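Local coordinates for protein multicopper oxidase (Uncultured bacterium, PDB 4E9X) that probably oxidises substrates at a mononuclear copper and passes the electrons to a copper cluster where oxygen is reduced, as in other multicopper oxidases, at residues E3-I15 with V25-V39. Residues are numbered along the deposited sequence; the frame is centred on the assembly and turned at random. Where two conformers were deposited one is given.
Sequences EREFDMTIEEVTI and VFGFNGQVPGPLIHV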
loop_
_atom_site.group_PDB
_atom_site.type_symbol
_atom_site.label_atom_id
_atom_site.label_comp_id
_atom_site.label_asym_id
_atom_site.label_seq_id
_atom_site.Cartn_x
_atom_site.Cartn_y
_atom_site.Cartn_z
ATOM N N GLU A 3 -11.422 -34.307 -14.706
ATOM C CA GLU A 3 -9.943 -34.303 -14.670
ATOM C C GLU A 3 -9.382 -33.528 -15.862
ATOM O O GLU A 3 -9.689 -33.803 -17.037
ATOM C CB GLU A 3 -9.429 -35.739 -14.658
ATOM C CG GLU A 3 -7.932 -35.872 -14.533
ATOM C CD GLU A 3 -7.451 -37.331 -14.667
ATOM O OE1 GLU A 3 -6.734 -37.644 -15.629
ATOM O OE2 GLU A 3 -7.788 -38.152 -13.790
ATOM N N ARG A 4 -8.511 -32.547 -15.579
ATOM C CA ARG A 4 -7.921 -31.678 -16.595
ATOM C C ARG A 4 -6.412 -31.730 -16.431
ATOM O O ARG A 4 -5.914 -31.309 -15.409
ATOM C CB ARG A 4 -8.474 -30.254 -16.520
ATOM C CG ARG A 4 -9.996 -30.229 -16.609
ATOM C CD ARG A 4 -10.468 -28.825 -16.922
ATOM N NE ARG A 4 -11.944 -28.815 -16.904
ATOM C CZ ARG A 4 -12.631 -29.063 -18.033
ATOM N NH1 ARG A 4 -12.023 -29.320 -19.190
ATOM N NH2 ARG A 4 -13.949 -29.056 -18.010
ATOM N N GLU A 5 -5.778 -32.270 -17.451
ATOM C CA GLU A 5 -4.337 -32.490 -17.437
ATOM C C GLU A 5 -3.656 -31.635 -18.500
ATOM O O GLU A 5 -4.089 -31.650 -19.655
ATOM C CB GLU A 5 -4.066 -33.990 -17.728
ATOM C CG GLU A 5 -2.584 -34.290 -17.735
ATOM C CD GLU A 5 -2.273 -35.758 -17.639
ATOM O OE1 GLU A 5 -3.227 -36.569 -17.569
ATOM O OE2 GLU A 5 -1.082 -36.152 -17.617
ATOM N N PHE A 6 -2.598 -30.947 -18.102
ATOM C CA PHE A 6 -1.874 -30.000 -18.908
ATOM C C PHE A 6 -0.396 -30.286 -18.945
ATOM O O PHE A 6 0.121 -30.725 -17.921
ATOM C CB PHE A 6 -2.073 -28.570 -18.343
ATOM C CG PHE A 6 -3.564 -28.246 -18.250
ATOM C CD1 PHE A 6 -4.404 -28.291 -19.349
ATOM C CD2 PHE A 6 -4.123 -27.881 -17.058
ATOM C CE1 PHE A 6 -5.736 -27.979 -19.284
ATOM C CE2 PHE A 6 -5.480 -27.586 -16.968
ATOM C CZ PHE A 6 -6.323 -27.641 -18.085
ATOM N N ASP A 7 0.248 -30.008 -20.070
ATOM C CA ASP A 7 1.690 -30.201 -20.165
ATOM C C ASP A 7 2.318 -28.800 -20.313
ATOM O O ASP A 7 1.941 -28.070 -21.239
ATOM C CB ASP A 7 2.096 -31.082 -21.336
ATOM C CG ASP A 7 1.707 -32.529 -21.178
ATOM O OD1 ASP A 7 1.939 -33.134 -20.088
ATOM O OD2 ASP A 7 1.172 -33.184 -22.124
ATOM N N MET A 8 3.190 -28.424 -19.382
ATOM C CA MET A 8 3.764 -27.089 -19.459
ATOM C C MET A 8 5.282 -27.206 -19.541
ATOM O O MET A 8 5.838 -28.190 -19.037
ATOM C CB MET A 8 3.334 -26.231 -18.269
ATOM C CG MET A 8 3.775 -24.764 -18.323
ATOM S SD MET A 8 3.139 -23.901 -16.835
ATOM C CE MET A 8 1.787 -25.066 -16.582
ATOM N N THR A 9 5.946 -26.280 -20.191
ATOM C CA THR A 9 7.414 -26.258 -20.193
ATOM C C THR A 9 7.846 -24.895 -19.601
ATOM O O THR A 9 7.015 -23.991 -19.379
ATOM C CB THR A 9 8.073 -26.381 -21.559
ATOM O OG1 THR A 9 7.721 -25.226 -22.355
ATOM C CG2 THR A 9 7.559 -27.658 -22.259
ATOM N N ILE A 10 9.124 -24.829 -19.305
ATOM C CA ILE A 10 9.782 -23.643 -18.822
ATOM C C ILE A 10 10.908 -23.355 -19.820
ATOM O O ILE A 10 11.702 -24.293 -20.021
ATOM C CB ILE A 10 10.314 -23.717 -17.388
ATOM C CG1 ILE A 10 9.320 -24.354 -16.420
ATOM C CG2 ILE A 10 10.671 -22.319 -16.887
ATOM C CD1 ILE A 10 9.879 -24.530 -15.011
ATOM N N GLU A 11 10.978 -22.184 -20.408
ATOM C CA GLU A 11 11.863 -21.898 -21.539
ATOM C C GLU A 11 12.687 -20.651 -21.298
ATOM O O GLU A 11 12.187 -19.703 -20.672
ATOM C CB GLU A 11 11.041 -21.677 -22.836
ATOM C CG GLU A 11 10.127 -22.867 -23.142
ATOM C CD GLU A 11 10.803 -24.142 -23.594
ATOM O OE1 GLU A 11 12.003 -24.141 -23.942
ATOM O OE2 GLU A 11 10.107 -25.224 -23.590
ATOM N N GLU A 12 13.918 -20.610 -21.829
ATOM C CA GLU A 12 14.693 -19.388 -21.843
ATOM C C GLU A 12 14.368 -18.661 -23.145
ATOM O O GLU A 12 14.676 -19.134 -24.228
ATOM C CB GLU A 12 16.203 -19.693 -21.785
ATOM C CG GLU A 12 16.558 -20.307 -20.444
ATOM C CD GLU A 12 18.012 -20.628 -20.228
ATOM O OE1 GLU A 12 18.864 -20.377 -21.116
ATOM O OE2 GLU A 12 18.324 -21.108 -19.113
ATOM N N VAL A 13 13.717 -17.500 -22.987
ATOM C CA VAL A 13 13.380 -16.665 -24.128
ATOM C C VAL A 13 13.656 -15.220 -23.766
ATOM O O VAL A 13 13.864 -14.874 -22.577
ATOM C CB VAL A 13 11.904 -16.836 -24.588
ATOM C CG1 VAL A 13 11.633 -18.258 -25.044
ATOM C CG2 VAL A 13 10.912 -16.449 -23.472
ATOM N N THR A 14 13.682 -14.373 -24.800
ATOM C CA THR A 14 13.794 -12.917 -24.631
ATOM C C THR A 14 12.493 -12.240 -25.130
ATOM O O THR A 14 12.014 -12.529 -26.225
ATOM C CB THR A 14 15.008 -12.413 -25.449
ATOM O OG1 THR A 14 16.208 -13.029 -24.947
ATOM C CG2 THR A 14 15.177 -10.901 -25.372
ATOM N N ILE A 15 11.997 -11.338 -24.296
ATOM C CA ILE A 15 10.780 -10.628 -24.632
ATOM C C ILE A 15 11.075 -9.167 -24.811
ATOM O O ILE A 15 12.018 -8.667 -24.242
ATOM C CB ILE A 15 9.646 -10.836 -23.557
ATOM C CG1 ILE A 15 10.131 -10.440 -22.173
ATOM C CG2 ILE A 15 9.161 -12.274 -23.615
ATOM C CD1 ILE A 15 8.979 -10.362 -21.158
ATOM N N VAL A 25 14.016 -13.841 -19.880
ATOM C CA VAL A 25 13.021 -14.306 -18.949
ATOM C C VAL A 25 13.001 -15.834 -18.940
ATOM O O VAL A 25 13.564 -16.488 -19.822
ATOM C CB VAL A 25 11.607 -13.771 -19.248
ATOM C CG1 VAL A 25 11.634 -12.209 -19.067
ATOM C CG2 VAL A 25 11.090 -14.190 -20.606
ATOM N N PHE A 26 12.368 -16.432 -17.947
ATOM C CA PHE A 26 12.082 -17.850 -17.903
ATOM C C PHE A 26 10.576 -18.024 -18.116
ATOM O O PHE A 26 9.803 -18.042 -17.180
ATOM C CB PHE A 26 12.516 -18.448 -16.565
ATOM C CG PHE A 26 14.014 -18.419 -16.302
ATOM C CD1 PHE A 26 14.921 -19.036 -17.150
ATOM C CD2 PHE A 26 14.482 -17.762 -15.166
ATOM C CE1 PHE A 26 16.290 -19.038 -16.873
ATOM C CE2 PHE A 26 15.848 -17.756 -14.887
ATOM C CZ PHE A 26 16.726 -18.415 -15.741
ATOM N N GLY A 27 10.174 -18.108 -19.376
ATOM C CA GLY A 27 8.734 -18.056 -19.671
ATOM C C GLY A 27 8.131 -19.431 -19.638
ATOM O O GLY A 27 8.602 -20.383 -20.283
ATOM N N PHE A 28 7.051 -19.588 -18.897
ATOM C CA PHE A 28 6.220 -20.776 -18.991
ATOM C C PHE A 28 5.693 -20.853 -20.427
ATOM O O PHE A 28 5.154 -19.885 -20.958
ATOM C CB PHE A 28 5.084 -20.696 -17.970
ATOM C CG PHE A 28 5.563 -20.826 -16.514
ATOM C CD1 PHE A 28 6.175 -22.001 -16.093
ATOM C CD2 PHE A 28 5.408 -19.784 -15.630
ATOM C CE1 PHE A 28 6.653 -22.162 -14.784
ATOM C CE2 PHE A 28 5.824 -19.949 -14.331
ATOM C CZ PHE A 28 6.436 -21.139 -13.877
ATOM N N ASN A 29 5.908 -22.002 -21.066
ATOM C CA ASN A 29 5.614 -22.227 -22.476
ATOM C C ASN A 29 6.225 -21.107 -23.300
ATOM O O ASN A 29 5.688 -20.756 -24.379
ATOM C CB ASN A 29 4.115 -22.365 -22.728
ATOM C CG ASN A 29 3.553 -23.680 -22.235
ATOM O OD1 ASN A 29 4.260 -24.478 -21.617
ATOM N ND2 ASN A 29 2.279 -23.926 -22.514
ATOM N N GLY A 30 7.344 -20.539 -22.887
ATOM C CA GLY A 30 8.026 -19.555 -23.692
ATOM C C GLY A 30 7.292 -18.235 -23.830
ATOM O O GLY A 30 7.512 -17.496 -24.775
ATOM N N GLN A 31 6.433 -17.886 -22.838
ATOM C CA GLN A 31 5.707 -16.617 -22.963
ATOM C C GLN A 31 5.600 -15.979 -21.563
ATOM O O GLN A 31 5.658 -16.694 -20.549
ATOM C CB GLN A 31 4.308 -16.830 -23.542
ATOM C CG GLN A 31 3.454 -17.889 -22.792
ATOM C CD GLN A 31 2.031 -17.863 -23.335
ATOM O OE1 GLN A 31 1.759 -18.444 -24.398
ATOM N NE2 GLN A 31 1.135 -17.207 -22.618
ATOM N N VAL A 32 5.400 -14.650 -21.550
ATOM C CA VAL A 32 5.158 -13.892 -20.331
ATOM C C VAL A 32 4.012 -12.915 -20.636
ATOM O O VAL A 32 4.204 -12.147 -21.598
ATOM C CB VAL A 32 6.341 -13.116 -19.803
ATOM C CG1 VAL A 32 5.953 -12.448 -18.484
ATOM C CG2 VAL A 32 7.558 -14.071 -19.592
ATOM N N PRO A 33 2.873 -12.886 -19.948
ATOM C CA PRO A 33 2.447 -13.822 -18.908
ATOM C C PRO A 33 2.431 -15.282 -19.413
ATOM O O PRO A 33 2.375 -15.546 -20.633
ATOM C CB PRO A 33 0.992 -13.415 -18.709
ATOM C CG PRO A 33 0.882 -11.963 -19.126
ATOM C CD PRO A 33 1.875 -11.832 -20.249
ATOM N N GLY A 34 2.561 -16.196 -18.477
ATOM C CA GLY A 34 2.440 -17.610 -18.781
ATOM C C GLY A 34 1.030 -17.901 -19.309
ATOM O O GLY A 34 0.103 -17.070 -19.285
ATOM N N PRO A 35 0.836 -19.139 -19.794
ATOM C CA PRO A 35 -0.478 -19.574 -20.311
ATOM C C PRO A 35 -1.592 -19.401 -19.291
ATOM O O PRO A 35 -1.434 -19.553 -18.072
ATOM C CB PRO A 35 -0.263 -21.055 -20.630
ATOM C CG PRO A 35 1.214 -21.121 -20.871
ATOM C CD PRO A 35 1.863 -20.218 -19.842
ATOM N N LEU A 36 -2.762 -19.041 -19.826
ATOM C CA LEU A 36 -3.945 -19.020 -19.003
ATOM C C LEU A 36 -4.396 -20.451 -18.710
ATOM O O LEU A 36 -4.572 -21.268 -19.634
ATOM C CB LEU A 36 -5.093 -18.323 -19.773
ATOM C CG LEU A 36 -6.514 -18.486 -19.193
ATOM C CD1 LEU A 36 -6.674 -17.800 -17.830
ATOM C CD2 LEU A 36 -7.521 -17.870 -20.192
ATOM N N ILE A 37 -4.675 -20.775 -17.453
ATOM C CA ILE A 37 -5.297 -22.044 -17.067
ATOM C C ILE A 37 -6.677 -21.680 -16.546
ATOM O O ILE A 37 -6.801 -20.875 -15.624
ATOM C CB ILE A 37 -4.434 -22.814 -16.038
ATOM C CG1 ILE A 37 -3.055 -23.118 -16.566
ATOM C CG2 ILE A 37 -5.210 -24.051 -15.586
ATOM C CD1 ILE A 37 -2.094 -23.706 -15.510
ATOM N N HIS A 38 -7.700 -22.229 -17.143
ATOM C CA HIS A 38 -9.088 -21.869 -16.838
ATOM C C HIS A 38 -9.833 -23.169 -16.590
ATOM O O HIS A 38 -9.973 -23.995 -17.498
ATOM C CB HIS A 38 -9.673 -21.053 -18.004
ATOM C CG HIS A 38 -10.973 -20.417 -17.686
ATOM N ND1 HIS A 38 -11.745 -19.763 -18.643
ATOM C CD2 HIS A 38 -11.667 -20.248 -16.517
ATOM C CE1 HIS A 38 -12.826 -19.254 -18.050
ATOM N NE2 HIS A 38 -12.829 -19.530 -16.796
ATOM N N VAL A 39 -10.289 -23.370 -15.368
ATOM C CA VAL A 39 -10.958 -24.610 -14.969
ATOM C C VAL A 39 -12.193 -24.279 -14.162
ATOM O O VAL A 39 -12.448 -23.092 -13.877
ATOM C CB VAL A 39 -9.994 -25.520 -14.194
ATOM C CG1 VAL A 39 -8.735 -25.843 -15.010
ATOM C CG2 VAL A 39 -9.556 -24.979 -12.828
HETATM O O HOH W 1 3.496 -27.362 -23.233
#
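Asn29 closes the paired part of the contact by gripping Thr9 twice: its N bonds to Thr9 O, and its side-chain OD1 takes Thr9 N–H end-on at 2.9 Å, nearly straight at 170°. With CG anti to its carbonyl carbon (chi1 -73°), the amide turns toward strand 3–18, while ND2 bonds to Asp309 OD1. Shortening this side chain to an alanine would probably leave Thr9 N without its acceptor and the Asp309 carboxylate without the ND2 donor. Beyond, Glu11 and Gly27 bond reciprocally, and Gly27 O also accepts Gly30 N from the other face of its carbonyl plane, joining the turn to strand 3–18. This antiparallel hairpin, 3–18 with 21–28, belongs to one sheet of a cupredoxin domain, whose other sheet contains 36–40. Packing is tight on both faces of the hairpin: on one, Ile10 CG1 runs alongside the Phe28 ring, 3.8 Å from CE1; on the other, Val13 CG2 meets Val25 CG2 at 3.7 Å. Met8 SD, in one of two conformers, makes an oblique Met-aromatic contact with Phe28. The axes of 3–15 and 36–39 come no nearer than 9.6 Å, and side chains alone bridge them, Phe6 CE2 touching Ile37 CG2 at 3.8 Å. At the exposed side, a water donates to Asp7 O and weakly to Asn29 OD1.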